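Local coordinates for protein glycosyl transferase family 9 (Veillonella parvula, PDB 3TOV) that probably transfers a sugar, perhaps a heptose, from a nucleotide-activated donor to an acceptor such as the lipopolysaccharide core, as in other family 9 glycosyltransferases, at residues A[4-8]-A[32-37]; A[77-81]-A[104-109]; A[90-96]-A[111-117]; A[128-132]-A[146-150]. All coordinates share one frame; numbering follows the deposited sequence.

Interaction 1: residues A[4-8]-A[32-37]; sequences MELDY and LRKAAP
In the N-terminal Rossmann-like half of this GT-B glycosyltransferase, Leu6 and Asp7, on the loop that leads into strand 10-14, pack against the last part of helix 26-35 and the turn that follows it. The two pieces come closest at Asp7 and Ala36, whose CA atoms are 4.0 Å apart. Leu6 brings its apolar side chain to the helix. Its CG lies beside the backbone N and opposite the carbonyl carbon (chi1 -58°), which sends CD1 toward Ala35 CB, 4.4 Å away, and, at the outer limit of contact, toward Leu32 CD1. The CB atoms of Leu6 and Ala36 also meet, at 4.4 Å. Val152 touches both Leu6 and Ala35 and so extends this small apolar cluster. Asp7 works differently. Its CB sits 3.7 Å from Ala35 O, while its side chain and that of Pro37 cross at about a right angle, with OD1 3.5 Å from Pro37 CD. OD1 is equally near Pro37 N, but that nitrogen has no hydrogen to share. The polar partners of the carboxylate lie nearby in the chain: OD2 is hydrogen-bonded to His38 ND1, and OD1 receives a weak bond from Tyr8 N. Leu6 O is likewise used, by Ser39 OG. No hydrogen bond links the two segments directly, so the join is one of apolar contact bordered by local polar bonds. It is an example of how the chain entering the first strand of a Rossmann-like sheet packs beside the helix leading to the second strand, 40-46.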
loop_
_atom_site.group_PDB
_atom_site.type_symbol
_atom_site.label_atom_id
_atom_site.label_comp_id
_atom_site.label_asym_id
_atom_site.label_seq_id
_atom_site.Cartn_x
_atom_site.Cartn_y
_atom_site.Cartn_z
HETATM N N MSE A 4 18.001 22.379 -4.784
HETATM C CA MSE A 4 17.990 22.481 -3.338
HETATM C C MSE A 4 18.996 21.488 -2.792
HETATM O O MSE A 4 18.928 20.304 -3.110
HETATM C CB MSE A 4 16.603 22.170 -2.780
HETATM C CG MSE A 4 16.606 21.832 -1.292
HETATM SE SE MSE A 4 14.876 22.127 -0.449
HETATM C CE MSE A 4 14.627 23.985 -1.034
ATOM N N GLU A 5 19.935 21.957 -1.976
ATOM C CA GLU A 5 20.938 21.047 -1.439
ATOM C C GLU A 5 20.357 20.165 -0.339
ATOM O O GLU A 5 20.007 20.646 0.740
ATOM C CB GLU A 5 22.167 21.793 -0.944
ATOM C CG GLU A 5 23.369 20.894 -0.774
ATOM C CD GLU A 5 24.678 21.661 -0.874
ATOM O OE1 GLU A 5 24.637 22.871 -1.195
ATOM O OE2 GLU A 5 25.747 21.057 -0.639
ATOM N N LEU A 6 20.260 18.871 -0.634
ATOM C CA LEU A 6 19.644 17.908 0.266
ATOM C C LEU A 6 20.674 17.131 1.083
ATOM O O LEU A 6 20.464 16.875 2.269
ATOM C CB LEU A 6 18.771 16.933 -0.526
ATOM C CG LEU A 6 17.641 17.536 -1.366
ATOM C CD1 LEU A 6 17.037 16.502 -2.306
ATOM C CD2 LEU A 6 16.573 18.159 -0.470
ATOM N N ASP A 7 21.784 16.754 0.454
ATOM C CA ASP A 7 22.797 15.945 1.133
ATOM C C ASP A 7 23.402 16.681 2.335
ATOM O O ASP A 7 23.526 17.906 2.327
ATOM C CB ASP A 7 23.888 15.502 0.151
ATOM C CG ASP A 7 24.693 14.317 0.664
ATOM O OD1 ASP A 7 24.273 13.696 1.662
ATOM O OD2 ASP A 7 25.741 13.998 0.066
ATOM N N TYR A 8 23.754 15.927 3.372
ATOM C CA TYR A 8 24.382 16.493 4.568
ATOM C C TYR A 8 23.440 17.350 5.424
ATOM O O TYR A 8 23.879 18.262 6.116
ATOM C CB TYR A 8 25.655 17.278 4.203
ATOM C CG TYR A 8 26.847 16.386 3.950
ATOM C CD1 TYR A 8 27.408 15.642 4.981
ATOM C CD2 TYR A 8 27.406 16.272 2.687
ATOM C CE1 TYR A 8 28.499 14.805 4.764
ATOM C CE2 TYR A 8 28.504 15.437 2.454
ATOM C CZ TYR A 8 29.049 14.704 3.501
ATOM O OH TYR A 8 30.138 13.874 3.291
ATOM N N LEU A 32 14.983 9.713 -2.202
ATOM C CA LEU A 32 15.487 10.734 -1.310
ATOM C C LEU A 32 16.846 10.317 -0.823
ATOM O O LEU A 32 17.825 11.004 -1.038
ATOM C CB LEU A 32 14.572 10.894 -0.113
ATOM C CG LEU A 32 15.176 11.861 0.904
ATOM C CD1 LEU A 32 15.344 13.237 0.266
ATOM C CD2 LEU A 32 14.344 11.952 2.175
ATOM N N ARG A 33 16.903 9.169 -0.168
ATOM C CA ARG A 33 18.148 8.688 0.420
ATOM C C ARG A 33 19.290 8.551 -0.615
ATOM O O ARG A 33 20.475 8.547 -0.256
ATOM C CB ARG A 33 17.893 7.379 1.187
ATOM C CG ARG A 33 19.143 6.609 1.605
ATOM C CD ARG A 33 20.007 7.379 2.567
ATOM N NE ARG A 33 19.424 7.411 3.896
ATOM C CZ ARG A 33 19.642 8.383 4.771
ATOM N NH1 ARG A 33 19.065 8.338 5.970
ATOM N NH2 ARG A 33 20.431 9.403 4.442
ATOM N N LYS A 34 18.940 8.460 -1.894
ATOM C CA LYS A 34 19.953 8.354 -2.938
ATOM C C LYS A 34 20.650 9.693 -3.127
ATOM O O LYS A 34 21.877 9.760 -3.270
ATOM C CB LYS A 34 19.315 7.929 -4.258
ATOM C CG LYS A 34 20.052 6.812 -4.966
ATOM C CD LYS A 34 19.605 6.681 -6.408
ATOM C CE LYS A 34 18.239 6.038 -6.536
ATOM N NZ LYS A 34 17.964 5.774 -7.978
ATOM N N ALA A 35 19.842 10.751 -3.126
ATOM C CA ALA A 35 20.308 12.125 -3.292
ATOM C C ALA A 35 20.750 12.736 -1.967
ATOM O O ALA A 35 21.237 13.864 -1.932
ATOM C CB ALA A 35 19.217 12.977 -3.918
ATOM N N ALA A 36 20.584 11.992 -0.878
ATOM C CA ALA A 36 20.926 12.507 0.443
ATOM C C ALA A 36 21.648 11.466 1.281
ATOM O O ALA A 36 21.331 11.288 2.460
ATOM C CB ALA A 36 19.675 12.972 1.157
ATOM N N PRO A 37 22.638 10.790 0.678
ATOM C CA PRO A 37 23.311 9.635 1.278
ATOM C C PRO A 37 23.728 9.887 2.715
ATOM O O PRO A 37 23.722 8.967 3.528
ATOM C CB PRO A 37 24.555 9.470 0.404
ATOM C CG PRO A 37 24.162 10.029 -0.895
ATOM C CD PRO A 37 23.287 11.201 -0.576
#

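Interaction 2: residues A[77-81]-A[104-109]; sequences LNEVA and YLAWKI
Leu105 reaches into the groove formed by Leu77, Val80 and Ala81, where two helices flanking one face of the N-terminal Rossmann-like sheet pack together. The short segments of helices 70-87 and 100-109 run in broadly the same direction, at 40° to each other, and their axes approach to 8.9 Å. With CG anti to the backbone N (chi1 174°), Leu105 sends its branched end toward Leu77 and Val80: CD1 meets Val80 CG1 at 3.8 Å, with the two side chains roughly perpendicular, and CD2 meets Leu77 CD2 at 4.0 Å. One turn along, Ala81 is small enough to let the helices draw near, and its CB touches both Lys108 CG, at 3.8 Å, and Ile109 CG1, at 4.1 Å. Lys108 therefore contributes its aliphatic stem to the apolar seam. Farther out, Asn78 and Tyr104 meet at about a right angle, amide and ring planes 68° apart. Beneath the helices lies the sheet: Val80 rests on Ile63 and Val65 of strand 61-65, while Ala106 and Ile109 rest on Val93 of strand 92-95. A sulfate, probably from the crystallisation liquor, lies near Asn78 and makes a long, weak ion pair with Lys108 NZ. The polar rim is closed by Tyr104 OH, which donates to Asn78 OD1 at the edge of the phenol ring and in its plane; the modelled separation of 2.3 Å is too short to be taken literally.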
loop_
_atom_site.group_PDB
_atom_site.type_symbol
_atom_site.label_atom_id
_atom_site.label_comp_id
_atom_site.label_asym_id
_atom_site.label_seq_id
_atom_site.Cartn_x
_atom_site.Cartn_y
_atom_site.Cartn_z
ATOM N N LEU A 77 0.582 17.051 18.234
ATOM C CA LEU A 77 1.385 17.582 17.135
ATOM C C LEU A 77 2.384 18.627 17.648
ATOM O O LEU A 77 3.582 18.571 17.347
ATOM C CB LEU A 77 0.469 18.202 16.083
ATOM C CG LEU A 77 -0.546 17.248 15.452
ATOM C CD1 LEU A 77 -1.602 17.990 14.621
ATOM C CD2 LEU A 77 0.180 16.217 14.624
ATOM N N ASN A 78 1.888 19.588 18.418
ATOM C CA ASN A 78 2.765 20.501 19.120
ATOM C C ASN A 78 3.803 19.677 19.856
ATOM O O ASN A 78 4.953 20.088 20.019
ATOM C CB ASN A 78 1.962 21.333 20.105
ATOM C CG ASN A 78 0.935 22.189 19.421
ATOM O OD1 ASN A 78 1.181 22.707 18.335
ATOM N ND2 ASN A 78 -0.227 22.332 20.039
ATOM N N GLU A 79 3.376 18.498 20.290
ATOM C CA GLU A 79 4.235 17.579 21.011
ATOM C C GLU A 79 5.343 17.088 20.096
ATOM O O GLU A 79 6.517 17.343 20.347
ATOM C CB GLU A 79 3.417 16.399 21.545
ATOM C CG GLU A 79 4.005 15.736 22.792
ATOM C CD GLU A 79 5.163 14.800 22.477
ATOM O OE1 GLU A 79 5.224 14.292 21.334
ATOM O OE2 GLU A 79 6.009 14.568 23.372
ATOM N N VAL A 80 4.955 16.386 19.035
ATOM C CA VAL A 80 5.886 15.869 18.029
ATOM C C VAL A 80 6.922 16.896 17.558
ATOM O O VAL A 80 8.117 16.588 17.465
ATOM C CB VAL A 80 5.119 15.340 16.801
ATOM C CG1 VAL A 80 5.901 15.608 15.507
ATOM C CG2 VAL A 80 4.779 13.857 16.982
ATOM N N ALA A 81 6.458 18.104 17.251
ATOM C CA ALA A 81 7.359 19.175 16.884
ATOM C C ALA A 81 8.407 19.389 17.990
ATOM O O ALA A 81 9.609 19.296 17.739
ATOM C CB ALA A 81 6.574 20.446 16.604
ATOM N N TYR A 104 -0.219 22.095 9.329
ATOM C CA TYR A 104 0.083 22.705 10.602
ATOM C C TYR A 104 1.379 22.149 11.180
ATOM O O TYR A 104 2.301 22.890 11.507
ATOM C CB TYR A 104 -1.059 22.460 11.583
ATOM C CG TYR A 104 -0.738 22.910 12.980
ATOM C CD1 TYR A 104 -0.931 24.226 13.362
ATOM C CD2 TYR A 104 -0.225 22.020 13.908
ATOM C CE1 TYR A 104 -0.637 24.639 14.638
ATOM C CE2 TYR A 104 0.077 22.422 15.186
ATOM C CZ TYR A 104 -0.129 23.733 15.550
ATOM O OH TYR A 104 0.185 24.144 16.822
ATOM N N LEU A 105 1.442 20.833 11.316
ATOM C CA LEU A 105 2.614 20.200 11.898
ATOM C C LEU A 105 3.918 20.676 11.241
ATOM O O LEU A 105 4.822 21.146 11.929
ATOM C CB LEU A 105 2.488 18.677 11.826
ATOM C CG LEU A 105 3.743 17.943 12.279
ATOM C CD1 LEU A 105 4.172 18.456 13.640
ATOM C CD2 LEU A 105 3.499 16.451 12.316
ATOM N N ALA A 106 4.003 20.553 9.916
ATOM C CA ALA A 106 5.188 20.972 9.160
ATOM C C ALA A 106 5.574 22.416 9.465
ATOM O O ALA A 106 6.749 22.757 9.543
ATOM C CB ALA A 106 4.952 20.802 7.657
ATOM N N TRP A 107 4.570 23.268 9.618
ATOM C CA TRP A 107 4.793 24.648 9.996
ATOM C C TRP A 107 5.324 24.693 11.423
ATOM O O TRP A 107 6.360 25.299 11.677
ATOM C CB TRP A 107 3.488 25.439 9.889
ATOM C CG TRP A 107 3.534 26.798 10.514
ATOM C CD1 TRP A 107 3.995 27.943 9.941
ATOM C CD2 TRP A 107 3.093 27.156 11.831
ATOM N NE1 TRP A 107 3.876 28.995 10.818
ATOM C CE2 TRP A 107 3.325 28.540 11.987
ATOM C CE3 TRP A 107 2.534 26.443 12.897
ATOM C CZ2 TRP A 107 3.015 29.226 13.165
ATOM C CZ3 TRP A 107 2.229 27.134 14.070
ATOM C CH2 TRP A 107 2.469 28.507 14.189
ATOM N N LYS A 108 4.623 24.031 12.345
ATOM C CA LYS A 108 4.980 24.072 13.753
ATOM C C LYS A 108 6.422 23.650 14.025
ATOM O O LYS A 108 7.061 24.163 14.945
ATOM C CB LYS A 108 4.029 23.216 14.582
ATOM C CG LYS A 108 4.242 23.347 16.097
ATOM C CD LYS A 108 3.831 24.735 16.624
ATOM C CE LYS A 108 4.665 25.139 17.839
ATOM N NZ LYS A 108 5.011 23.955 18.706
ATOM N N ILE A 109 6.936 22.712 13.242
ATOM C CA ILE A 109 8.339 22.336 13.355
ATOM C C ILE A 109 9.255 23.561 13.160
ATOM O O ILE A 109 10.281 23.707 13.827
ATOM C CB ILE A 109 8.666 21.224 12.356
ATOM C CG1 ILE A 109 7.839 19.978 12.700
ATOM C CG2 ILE A 109 10.148 20.915 12.357
ATOM C CD1 ILE A 109 7.641 19.010 11.545
#

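Interaction 3: residues A[90-96]-A[111-117]; sequences TDIVINL and APITTGM
Val93 turns CG1 opposite its backbone N (chi1 151°), while Thr114, with OG1 beside the backbone N (chi1 -54°), leaves CG2 anti to it; both side chains point the same way, and these methyls meet at 3.8 Å. The other branch of Val93, CG2, reaches back to Ala111 CB at 4.0 Å. On the other face of the sheet, Ile92 lies alongside Ile113, with CG1 4.0 Å from Ile113 CD1, and Ile94 pairs in the same manner with Thr115. The backbones between them are joined as parallel strands, residues 92 to 95 matching 113 to 116 in register. Val93 N donates to Ile113 O at 2.9 Å in the carbonyl plane, and Thr115 N returns to Val93 O at 2.7 Å, almost in line with the C=O bond. Asn95 N then gives a nearly straight bond to Thr115 O, and Met117 N closes the series on Asn95 O. These are the two strands of a classic beta-alpha-beta crossover, bridged by helix 100-109, which covers the face bearing Val93. Asn95 also leans on that helix, at Thr102 and Ser103, and its CB is 3.7 Å from Met117 O. An alanine at Asn95 would keep the backbone bonds but would probably open a gap between Met117 O and the two helix residues. Gly116, paired with Asn95 on the adjoining strand, takes backbone angles that would jam a CB against Asn95 O and the preceding carbonyl. Beyond, Thr115 OG1 is hydrogen-bonded to Lys128 O of the next strand.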
loop_
_atom_site.group_PDB
_atom_site.type_symbol
_atom_site.label_atom_id
_atom_site.label_comp_id
_atom_site.label_asym_id
_atom_site.label_seq_id
_atom_site.Cartn_x
_atom_site.Cartn_y
_atom_site.Cartn_z
ATOM N N THR A 90 16.634 20.732 12.650
ATOM C CA THR A 90 16.107 20.339 11.349
ATOM C C THR A 90 16.327 21.394 10.255
ATOM O O THR A 90 15.903 22.536 10.388
ATOM C CB THR A 90 14.602 20.045 11.471
ATOM O OG1 THR A 90 14.400 18.930 12.356
ATOM C CG2 THR A 90 14.015 19.751 10.107
ATOM N N ASP A 91 16.983 20.996 9.170
ATOM C CA ASP A 91 17.357 21.925 8.098
ATOM C C ASP A 91 16.212 22.152 7.111
ATOM O O ASP A 91 15.843 23.294 6.813
ATOM C CB ASP A 91 18.579 21.391 7.345
ATOM C CG ASP A 91 19.780 21.192 8.250
ATOM O OD1 ASP A 91 20.050 22.095 9.073
ATOM O OD2 ASP A 91 20.447 20.133 8.147
ATOM N N ILE A 92 15.667 21.042 6.619
ATOM C CA ILE A 92 14.582 21.032 5.652
ATOM C C ILE A 92 13.403 20.208 6.143
ATOM O O ILE A 92 13.569 19.064 6.577
ATOM C CB ILE A 92 15.034 20.355 4.353
ATOM C CG1 ILE A 92 16.204 21.106 3.725
ATOM C CG2 ILE A 92 13.872 20.225 3.374
ATOM C CD1 ILE A 92 17.136 20.200 2.965
ATOM N N VAL A 93 12.206 20.778 6.056
ATOM C CA VAL A 93 10.985 19.996 6.219
ATOM C C VAL A 93 10.205 19.866 4.899
ATOM O O VAL A 93 9.949 20.851 4.209
ATOM C CB VAL A 93 10.080 20.570 7.318
ATOM C CG1 VAL A 93 8.613 20.259 7.017
ATOM C CG2 VAL A 93 10.493 20.015 8.671
ATOM N N ILE A 94 9.839 18.633 4.563
ATOM C CA ILE A 94 9.084 18.334 3.357
ATOM C C ILE A 94 7.701 17.810 3.732
ATOM O O ILE A 94 7.594 16.757 4.345
ATOM C CB ILE A 94 9.797 17.240 2.551
ATOM C CG1 ILE A 94 11.259 17.619 2.339
ATOM C CG2 ILE A 94 9.084 16.989 1.236
ATOM C CD1 ILE A 94 11.971 16.792 1.311
ATOM N N ASN A 95 6.644 18.533 3.377
ATOM C CA ASN A 95 5.291 18.061 3.681
ATOM C C ASN A 95 4.643 17.405 2.461
ATOM O O ASN A 95 4.523 18.037 1.409
ATOM C CB ASN A 95 4.405 19.194 4.219
ATOM C CG ASN A 95 2.997 18.720 4.561
ATOM O OD1 ASN A 95 2.771 17.536 4.800
ATOM N ND2 ASN A 95 2.046 19.646 4.585
ATOM N N LEU A 96 4.244 16.139 2.611
ATOM C CA LEU A 96 3.644 15.355 1.523
ATOM C C LEU A 96 2.157 15.246 1.692
ATOM O O LEU A 96 1.468 14.755 0.818
ATOM C CB LEU A 96 4.231 13.949 1.464
ATOM C CG LEU A 96 5.681 13.914 0.968
ATOM C CD1 LEU A 96 6.210 12.496 0.728
ATOM C CD2 LEU A 96 5.801 14.757 -0.293
ATOM N N ALA A 111 11.211 24.810 10.550
ATOM C CA ALA A 111 12.561 24.659 10.023
ATOM C C ALA A 111 12.906 25.806 9.083
ATOM O O ALA A 111 12.024 26.369 8.423
ATOM C CB ALA A 111 12.734 23.312 9.329
ATOM N N PRO A 112 14.197 26.151 9.018
ATOM C CA PRO A 112 14.742 27.189 8.146
ATOM C C PRO A 112 14.049 27.170 6.795
ATOM O O PRO A 112 13.806 28.211 6.181
ATOM C CB PRO A 112 16.189 26.744 7.969
ATOM C CG PRO A 112 16.518 26.092 9.242
ATOM C CD PRO A 112 15.263 25.405 9.705
ATOM N N ILE A 113 13.737 25.973 6.325
ATOM C CA ILE A 113 13.065 25.862 5.053
ATOM C C ILE A 113 12.059 24.720 5.021
ATOM O O ILE A 113 12.398 23.564 5.267
ATOM C CB ILE A 113 14.083 25.768 3.904
ATOM C CG1 ILE A 113 13.600 24.823 2.821
ATOM C CG2 ILE A 113 15.426 25.276 4.409
ATOM C CD1 ILE A 113 14.731 24.371 1.993
ATOM N N THR A 114 10.809 25.083 4.745
ATOM C CA THR A 114 9.732 24.123 4.549
ATOM C C THR A 114 9.380 24.045 3.073
ATOM O O THR A 114 9.299 25.066 2.373
ATOM C CB THR A 114 8.449 24.507 5.322
ATOM O OG1 THR A 114 8.751 24.710 6.709
ATOM C CG2 THR A 114 7.412 23.416 5.190
ATOM N N THR A 115 9.176 22.821 2.605
ATOM C CA THR A 115 8.768 22.598 1.231
ATOM C C THR A 115 7.790 21.408 1.129
ATOM O O THR A 115 7.190 20.986 2.122
ATOM C CB THR A 115 10.000 22.528 0.265
ATOM O OG1 THR A 115 9.563 22.622 -1.094
ATOM C CG2 THR A 115 10.813 21.268 0.460
ATOM N N GLY A 116 7.598 20.892 -0.076
ATOM C CA GLY A 116 6.530 19.943 -0.311
ATOM C C GLY A 116 5.246 20.705 -0.574
ATOM O O GLY A 116 5.254 21.849 -1.007
HETATM N N MSE A 117 4.121 20.069 -0.310
HETATM C CA MSE A 117 2.852 20.695 -0.599
HETATM C C MSE A 117 2.066 20.768 0.687
HETATM O O MSE A 117 2.001 19.791 1.430
HETATM C CB MSE A 117 2.079 19.876 -1.629
HETATM C CG MSE A 117 0.896 20.623 -2.172
HETATM SE SE MSE A 117 -0.404 19.525 -3.075
HETATM C CE MSE A 117 -1.739 20.910 -3.359
#

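Interaction 4: residues A[128-132]-A[146-150]; sequences KYTRL and VLEQL. With SO4 (sulfate ion), chain C.
Gln149 slants across Thr130, its extended side chain passing over the threonine to reach the carbonyl of Arg131. CG lies beside the backbone N (chi1 -61°), and from there the chain runs straight out, so that NE2 donates to Arg131 O at 2.6 Å in the carbonyl plane, while OE1 rests 3.5 Å from Thr130 CB. The same NE2 is bonded to Asn145 OD1, one turn back on the helix, which helps to fix the rotation of the amide. Thr130 meets Val146 and Leu150 at about right angles: OG1 faces Val146 CG1 at 3.4 Å, and CG2 touches Leu150 CD2 at 3.9 Å. The contact thus sets the last turn of helix 139-149 against the short, weakly bonded strand 128-129, outermost in the parallel Rossmann-like sheet, and the chain leaving it. At one end, Leu132 slants over Val146, CD2 to CG2 at 3.6 Å. At the other, Lys128 and Leu150 slide past each other in opposite directions, with Lys128 CD 3.8 Å from Leu150 CD2. An alanine in place of Gln149 would probably leave Arg131 O without this donor and open a gap beside Thr130 CB. Arg131 CB points away from the helix; the chain is extended from CG to NE, and NH2 gives a fairly straight bond, 2.8 Å long, to O3 of a sulfate at the guanidinium edge and in its plane, probably from the crystallisation liquor.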
loop_
_atom_site.group_PDB
_atom_site.type_symbol
_atom_site.label_atom_id
_atom_site.label_comp_id
_atom_site.label_asym_id
_atom_site.label_seq_id
_atom_site.Cartn_x
_atom_site.Cartn_y
_atom_site.Cartn_z
ATOM N N LYS A 128 9.535 26.849 -0.607
ATOM C CA LYS A 128 9.184 26.451 -1.957
ATOM C C LYS A 128 7.977 25.521 -1.911
ATOM O O LYS A 128 8.044 24.416 -1.372
ATOM C CB LYS A 128 10.365 25.759 -2.633
ATOM C CG LYS A 128 10.098 25.382 -4.085
ATOM C CD LYS A 128 11.361 24.951 -4.821
ATOM C CE LYS A 128 11.179 25.062 -6.331
ATOM N NZ LYS A 128 11.110 26.492 -6.771
ATOM N N TYR A 129 6.867 25.985 -2.465
ATOM C CA TYR A 129 5.655 25.187 -2.517
ATOM C C TYR A 129 5.640 24.320 -3.762
ATOM O O TYR A 129 5.266 24.780 -4.830
ATOM C CB TYR A 129 4.432 26.100 -2.501
ATOM C CG TYR A 129 3.134 25.438 -2.906
ATOM C CD1 TYR A 129 2.541 24.473 -2.103
ATOM C CD2 TYR A 129 2.488 25.799 -4.079
ATOM C CE1 TYR A 129 1.344 23.875 -2.460
ATOM C CE2 TYR A 129 1.292 25.210 -4.447
ATOM C CZ TYR A 129 0.723 24.245 -3.636
ATOM O OH TYR A 129 -0.471 23.650 -3.998
ATOM N N THR A 130 6.057 23.069 -3.626
ATOM C CA THR A 130 5.983 22.130 -4.737
ATOM C C THR A 130 4.632 21.425 -4.788
ATOM O O THR A 130 4.363 20.557 -3.972
ATOM C CB THR A 130 7.064 21.057 -4.624
ATOM O OG1 THR A 130 6.774 20.200 -3.508
ATOM C CG2 THR A 130 8.422 21.703 -4.438
ATOM N N ARG A 131 3.797 21.780 -5.761
ATOM C CA ARG A 131 2.489 21.139 -5.939
ATOM C C ARG A 131 2.579 19.709 -6.485
ATOM O O ARG A 131 3.435 19.412 -7.325
ATOM C CB ARG A 131 1.605 21.972 -6.862
ATOM C CG ARG A 131 0.310 21.300 -7.204
ATOM C CD ARG A 131 -0.505 22.125 -8.168
ATOM N NE ARG A 131 -1.812 21.516 -8.396
ATOM C CZ ARG A 131 -2.774 22.049 -9.145
ATOM N NH1 ARG A 131 -2.584 23.215 -9.757
ATOM N NH2 ARG A 131 -3.933 21.413 -9.275
ATOM N N LEU A 132 1.678 18.840 -6.011
ATOM C CA LEU A 132 1.637 17.427 -6.397
ATOM C C LEU A 132 0.852 17.181 -7.679
ATOM O O LEU A 132 -0.261 17.690 -7.828
ATOM C CB LEU A 132 0.959 16.630 -5.307
ATOM C CG LEU A 132 1.620 16.537 -3.939
ATOM C CD1 LEU A 132 0.588 16.004 -2.946
ATOM C CD2 LEU A 132 2.862 15.653 -3.999
ATOM N N VAL A 146 7.959 15.661 -6.396
ATOM C CA VAL A 146 8.332 16.688 -5.420
ATOM C C VAL A 146 9.848 16.842 -5.407
ATOM O O VAL A 146 10.384 17.958 -5.506
ATOM C CB VAL A 146 7.821 16.376 -3.994
ATOM C CG1 VAL A 146 8.498 17.293 -2.974
ATOM C CG2 VAL A 146 6.317 16.542 -3.920
ATOM N N LEU A 147 10.523 15.700 -5.308
ATOM C CA LEU A 147 11.974 15.640 -5.391
ATOM C C LEU A 147 12.533 16.201 -6.710
ATOM O O LEU A 147 13.563 16.881 -6.710
ATOM C CB LEU A 147 12.446 14.205 -5.163
ATOM C CG LEU A 147 12.951 14.002 -3.736
ATOM C CD1 LEU A 147 12.133 14.851 -2.806
ATOM C CD2 LEU A 147 12.916 12.552 -3.301
ATOM N N GLU A 148 11.857 15.918 -7.823
ATOM C CA GLU A 148 12.254 16.456 -9.115
ATOM C C GLU A 148 12.031 17.963 -9.180
ATOM O O GLU A 148 12.852 18.697 -9.741
ATOM C CB GLU A 148 11.488 15.773 -10.238
ATOM C CG GLU A 148 11.988 14.382 -10.566
ATOM C CD GLU A 148 10.977 13.577 -11.375
ATOM O OE1 GLU A 148 9.862 14.092 -11.631
ATOM O OE2 GLU A 148 11.299 12.426 -11.746
ATOM N N GLN A 149 10.922 18.432 -8.613
ATOM C CA GLN A 149 10.680 19.873 -8.511
ATOM C C GLN A 149 11.791 20.536 -7.691
ATOM O O GLN A 149 12.100 21.717 -7.881
ATOM C CB GLN A 149 9.297 20.162 -7.914
ATOM C CG GLN A 149 8.167 19.610 -8.763
ATOM C CD GLN A 149 6.815 20.177 -8.406
ATOM O OE1 GLN A 149 6.679 21.345 -8.049
ATOM N NE2 GLN A 149 5.798 19.342 -8.499
ATOM N N LEU A 150 12.393 19.762 -6.791
ATOM C CA LEU A 150 13.544 20.230 -6.030
ATOM C C LEU A 150 14.883 20.025 -6.752
ATOM O O LEU A 150 15.939 20.414 -6.249
ATOM C CB LEU A 150 13.582 19.566 -4.659
ATOM C CG LEU A 150 12.419 19.923 -3.745
ATOM C CD1 LEU A 150 12.688 19.387 -2.370
ATOM C CD2 LEU A 150 12.222 21.414 -3.699
HETATM S S SO4 C . -6.511 22.791 -11.849
HETATM O O1 SO4 C . -5.246 23.315 -12.372
HETATM O O2 SO4 C . -7.040 21.765 -12.746
HETATM O O3 SO4 C . -6.283 22.191 -10.538
HETATM O O4 SO4 C . -7.487 23.872 -11.712
#

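Overall arrangement
All four contacts belong to one parallel sheet and its covering helices, the N-terminal Rossmann-like domain of a GT-B fold. Along the chain interaction 1 closes first, the segments of interactions 2 and 3 alternate, and interaction 4 follows. Interaction 3 forms the middle: it joins two neighbouring strands and touches the other three. The helices of interaction 2 pack on one face, its centre about 12 Å from that of interaction 3. Interactions 1 and 4 lie on the opposite face and edge, where Met4 N is probably hydrogen-bonded to Leu150 O and Leu32 packs on Leu147. Interactions 1 and 2 stay about 13 Å apart at their nearest atoms. Helices on both faces thus enclose a shared sheet.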